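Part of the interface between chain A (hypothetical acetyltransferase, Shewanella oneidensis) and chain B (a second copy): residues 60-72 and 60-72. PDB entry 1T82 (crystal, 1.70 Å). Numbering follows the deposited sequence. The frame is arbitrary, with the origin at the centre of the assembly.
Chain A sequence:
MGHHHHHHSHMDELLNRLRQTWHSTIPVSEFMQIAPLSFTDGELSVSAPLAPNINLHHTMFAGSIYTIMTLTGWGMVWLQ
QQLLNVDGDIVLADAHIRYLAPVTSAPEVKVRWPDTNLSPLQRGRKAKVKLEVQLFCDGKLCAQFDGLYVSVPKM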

# COMPACT_ATOMS: atom_id res chain seq x y z
N MSE A 60 -2.31 -3.20 12.67
CA MSE A 60 -2.35 -3.42 11.23
C MSE A 60 -1.22 -2.76 10.46
O MSE A 60 -0.95 -1.57 10.60
CB MSE A 60 -3.69 -3.00 10.63
CG MSE A 60 -3.87 -3.50 9.20
SE MSE A 60 -5.65 -3.31 8.50
CE MSE A 60 -6.29 -5.05 9.07
N PHE A 61 -0.57 -3.58 9.64
CA PHE A 61 0.53 -3.18 8.80
C PHE A 61 0.12 -2.07 7.83
O PHE A 61 -0.94 -2.13 7.23
CB PHE A 61 1.03 -4.41 8.04
CG PHE A 61 2.05 -4.11 6.99
CD1 PHE A 61 3.14 -3.30 7.27
CD2 PHE A 61 1.91 -4.64 5.72
CE1 PHE A 61 4.08 -3.01 6.29
CE2 PHE A 61 2.85 -4.36 4.73
CZ PHE A 61 3.93 -3.55 5.01
N ALA A 62 0.99 -1.06 7.69
CA ALA A 62 0.74 0.08 6.81
C ALA A 62 0.38 -0.30 5.39
O ALA A 62 -0.44 0.36 4.74
CB ALA A 62 1.97 1.00 6.80
N GLY A 63 0.99 -1.37 4.89
CA GLY A 63 0.71 -1.83 3.55
C GLY A 63 -0.66 -2.45 3.43
O GLY A 63 -1.33 -2.31 2.41
N SER A 64 -1.09 -3.15 4.48
CA SER A 64 -2.41 -3.77 4.46
C SER A 64 -3.46 -2.67 4.54
O SER A 64 -4.47 -2.72 3.84
CB SER A 64 -2.56 -4.74 5.63
OG SER A 64 -1.68 -5.84 5.47
N ILE A 65 -3.22 -1.68 5.40
CA ILE A 65 -4.14 -0.56 5.55
C ILE A 65 -4.34 0.09 4.18
O ILE A 65 -5.48 0.27 3.73
CB ILE A 65 -3.60 0.47 6.57
CG1 ILE A 65 -3.71 -0.12 7.98
CG2 ILE A 65 -4.36 1.80 6.45
CD1 ILE A 65 -3.16 0.76 9.09
N TYR A 66 -3.24 0.42 3.51
CA TYR A 66 -3.33 1.03 2.19
C TYR A 66 -4.07 0.15 1.20
O TYR A 66 -4.94 0.61 0.46
CB TYR A 66 -1.94 1.30 1.61
CG TYR A 66 -1.97 1.90 0.22
CD1 TYR A 66 -2.06 3.28 0.04
CD2 TYR A 66 -1.93 1.09 -0.92
CE1 TYR A 66 -2.10 3.84 -1.23
CE2 TYR A 66 -1.97 1.65 -2.21
CZ TYR A 66 -2.05 3.03 -2.35
OH TYR A 66 -2.08 3.60 -3.60
N THR A 67 -3.71 -1.13 1.18
CA THR A 67 -4.32 -2.06 0.24
C THR A 67 -5.82 -2.23 0.44
O THR A 67 -6.57 -2.27 -0.54
CB THR A 67 -3.62 -3.43 0.28
OG1 THR A 67 -2.26 -3.28 -0.17
CG2 THR A 67 -4.33 -4.42 -0.64
N ILE A 68 -6.26 -2.32 1.68
CA ILE A 68 -7.69 -2.48 1.92
C ILE A 68 -8.44 -1.23 1.47
O ILE A 68 -9.52 -1.32 0.88
CB ILE A 68 -8.00 -2.81 3.41
CG1 ILE A 68 -9.49 -3.11 3.58
CG2 ILE A 68 -7.56 -1.68 4.30
CD1 ILE A 68 -9.82 -3.69 4.95
N MSE A 69 -7.86 -0.05 1.71
CA MSE A 69 -8.52 1.18 1.30
C MSE A 69 -8.56 1.30 -0.23
O MSE A 69 -9.57 1.71 -0.80
CB MSE A 69 -7.81 2.38 1.95
CG MSE A 69 -7.86 2.28 3.48
SE MSE A 69 -6.91 3.65 4.45
CE MSE A 69 -8.35 4.92 4.65
N THR A 70 -7.46 0.92 -0.88
CA THR A 70 -7.38 0.94 -2.34
C THR A 70 -8.47 0.06 -2.94
O THR A 70 -9.16 0.46 -3.88
CB THR A 70 -6.01 0.42 -2.81
OG1 THR A 70 -5.00 1.37 -2.46
CG2 THR A 70 -6.00 0.19 -4.32
N LEU A 71 -8.64 -1.15 -2.40
CA LEU A 71 -9.65 -2.06 -2.91
C LEU A 71 -11.07 -1.60 -2.57
O LEU A 71 -12.02 -1.93 -3.28
CB LEU A 71 -9.40 -3.48 -2.41
CG LEU A 71 -8.17 -4.15 -3.04
CD1 LEU A 71 -8.00 -5.55 -2.46
CD2 LEU A 71 -8.32 -4.22 -4.56
N THR A 72 -11.22 -0.85 -1.48
CA THR A 72 -12.54 -0.35 -1.12
C THR A 72 -12.95 0.69 -2.18
O THR A 72 -14.08 0.68 -2.65
CB THR A 72 -12.54 0.24 0.32
OG1 THR A 72 -12.28 -0.81 1.26
CG2 THR A 72 -13.89 0.86 0.66
N MSE B 60 1.92 -5.74 -11.96
CA MSE B 60 1.91 -5.63 -10.50
C MSE B 60 0.75 -4.85 -9.92
O MSE B 60 0.42 -3.74 -10.35
CB MSE B 60 3.24 -5.07 -9.98
CG MSE B 60 3.44 -5.37 -8.49
SE MSE B 60 5.17 -4.88 -7.78
CE MSE B 60 6.03 -6.59 -8.07
N PHE B 61 0.12 -5.46 -8.92
CA PHE B 61 -1.03 -4.90 -8.21
C PHE B 61 -0.65 -3.59 -7.50
O PHE B 61 0.40 -3.50 -6.86
CB PHE B 61 -1.53 -5.93 -7.19
CG PHE B 61 -2.59 -5.42 -6.26
CD1 PHE B 61 -3.73 -4.78 -6.75
CD2 PHE B 61 -2.47 -5.61 -4.89
CE1 PHE B 61 -4.73 -4.34 -5.89
CE2 PHE B 61 -3.46 -5.18 -4.01
CZ PHE B 61 -4.59 -4.54 -4.51
N ALA B 62 -1.52 -2.60 -7.62
CA ALA B 62 -1.29 -1.29 -7.01
C ALA B 62 -0.95 -1.37 -5.52
O ALA B 62 -0.12 -0.60 -5.03
CB ALA B 62 -2.51 -0.39 -7.22
N GLY B 63 -1.59 -2.29 -4.82
CA GLY B 63 -1.33 -2.44 -3.40
C GLY B 63 0.05 -3.00 -3.13
O GLY B 63 0.71 -2.62 -2.16
N SER B 64 0.51 -3.91 -3.98
CA SER B 64 1.83 -4.50 -3.80
C SER B 64 2.88 -3.45 -4.13
O SER B 64 3.89 -3.35 -3.43
CB SER B 64 2.00 -5.72 -4.71
OG SER B 64 1.13 -6.77 -4.30
N ILE B 65 2.64 -2.67 -5.18
CA ILE B 65 3.57 -1.62 -5.56
C ILE B 65 3.77 -0.69 -4.36
O ILE B 65 4.89 -0.42 -3.95
CB ILE B 65 3.03 -0.81 -6.77
CG1 ILE B 65 3.03 -1.68 -8.02
CG2 ILE B 65 3.87 0.45 -6.99
CD1 ILE B 65 2.46 -1.01 -9.25
N TYR B 66 2.67 -0.22 -3.78
CA TYR B 66 2.74 0.66 -2.62
C TYR B 66 3.45 0.01 -1.45
O TYR B 66 4.32 0.60 -0.81
CB TYR B 66 1.34 1.07 -2.16
CG TYR B 66 1.34 1.91 -0.90
CD1 TYR B 66 1.42 3.30 -0.97
CD2 TYR B 66 1.28 1.31 0.36
CE1 TYR B 66 1.42 4.08 0.20
CE2 TYR B 66 1.29 2.08 1.52
CZ TYR B 66 1.36 3.45 1.43
OH TYR B 66 1.34 4.22 2.57
N THR B 67 3.07 -1.23 -1.15
CA THR B 67 3.66 -1.92 -0.03
C THR B 67 5.17 -2.09 -0.14
O THR B 67 5.89 -1.85 0.82
CB THR B 67 3.01 -3.30 0.19
OG1 THR B 67 1.62 -3.11 0.51
CG2 THR B 67 3.69 -4.03 1.34
N ILE B 68 5.65 -2.50 -1.31
CA ILE B 68 7.09 -2.66 -1.45
C ILE B 68 7.80 -1.32 -1.31
O ILE B 68 8.88 -1.24 -0.73
CB ILE B 68 7.48 -3.36 -2.80
CG1 ILE B 68 9.00 -3.53 -2.88
CG2 ILE B 68 6.98 -2.55 -3.98
CD1 ILE B 68 9.43 -4.46 -4.01
N MSE B 69 7.19 -0.25 -1.82
CA MSE B 69 7.81 1.06 -1.71
C MSE B 69 7.83 1.54 -0.27
O MSE B 69 8.83 2.08 0.19
CB MSE B 69 7.10 2.06 -2.61
CG MSE B 69 7.22 1.69 -4.08
SE MSE B 69 6.32 2.85 -5.33
CE MSE B 69 7.79 4.01 -5.81
N THR B 70 6.74 1.34 0.46
CA THR B 70 6.73 1.78 1.84
C THR B 70 7.71 0.96 2.69
O THR B 70 8.33 1.51 3.60
CB THR B 70 5.32 1.74 2.47
OG1 THR B 70 5.37 2.38 3.75
CG2 THR B 70 4.85 0.31 2.63
N LEU B 71 7.86 -0.33 2.41
CA LEU B 71 8.81 -1.14 3.17
C LEU B 71 10.24 -0.75 2.84
O LEU B 71 11.13 -0.84 3.68
CB LEU B 71 8.60 -2.64 2.91
CG LEU B 71 7.44 -3.30 3.66
CD1 LEU B 71 7.19 -4.68 3.08
CD2 LEU B 71 7.75 -3.39 5.15
N THR B 72 10.47 -0.29 1.61
CA THR B 72 11.80 0.13 1.21
C THR B 72 12.18 1.40 1.97
O THR B 72 13.30 1.52 2.47
CB THR B 72 11.88 0.36 -0.32
OG1 THR B 72 11.71 -0.90 -0.99
CG2 THR B 72 13.23 0.94 -0.72

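The two copies meet here through the same helix, residues 62-72, packed against its counterpart in a nearly antiparallel arrangement: the N-to-C directions differ by 155° and the axes approach to 8.9 Å. The backbones come closest where the glycine of each chain meets the threonine of the other, with Gly A63 CA 4.6 Å from Thr B67 CA and Thr A67 CA 4.7 Å from Gly B63 CA. No hydrogen bond crosses between the stretches, so the fit rests on shape.

The hollow on each helix is the bare backbone at residue 63, and the bump that fills it is a threonine hydroxyl. Thr B67 OG1 lies 3.4 Å from Gly A63 CA, and Thr A67 OG1 lies 3.5 Å from Gly B63 CA. An ideal CB on Gly A63 would fall 2.6 Å from Thr B67 OG1, and one on Gly B63 would fall 2.6 Å from Thr A67 OG1, both clashes. The space is closed from within the same chain as well, since that CB would sit 2.5 Å from CE2 of Phe A61 or, in chain B, of Phe B61. Each of these hydroxyls also bonds within its own helix: Thr A67 OG1 donates to Gly A63 O at 2.9 Å, and Thr B67 OG1 to Gly B63 O at the same distance.

To one side of the two glycine-threonine pockets, the tyrosines pack against each other. The rings of Tyr A66 and Tyr B66 form an offset stack, with centroids 3.6 Å apart and planes only 7° from parallel; Tyr A66 CG comes within 3.3 Å of Tyr B66 CD2. While one face of each ring covers its partner, the edge reaches the opposing glycine, with Tyr A66 CE2 4.3 Å from Gly B63 CA and Tyr B66 CE2 4.4 Å from Gly A63 CA. These two residues bury more area than any others in the contact.

Phenylalanines at the N-cap positions complete the packing. The Phe A61 ring meets chain B along its edge, CE2 lying 3.5 Å from Thr B67 CG2 and CZ 3.8 Å from Leu B71 CG. In the reciprocal contact, Phe B61 CE2 approaches Thr A67 CG2 at 3.6 Å, again at the ring edge, and Phe B61 CZ lies 3.7 Å from Leu A71 CD2. Each threonine thus offers its hydroxyl to the glycine and its methyl to the phenylalanine of the other chain.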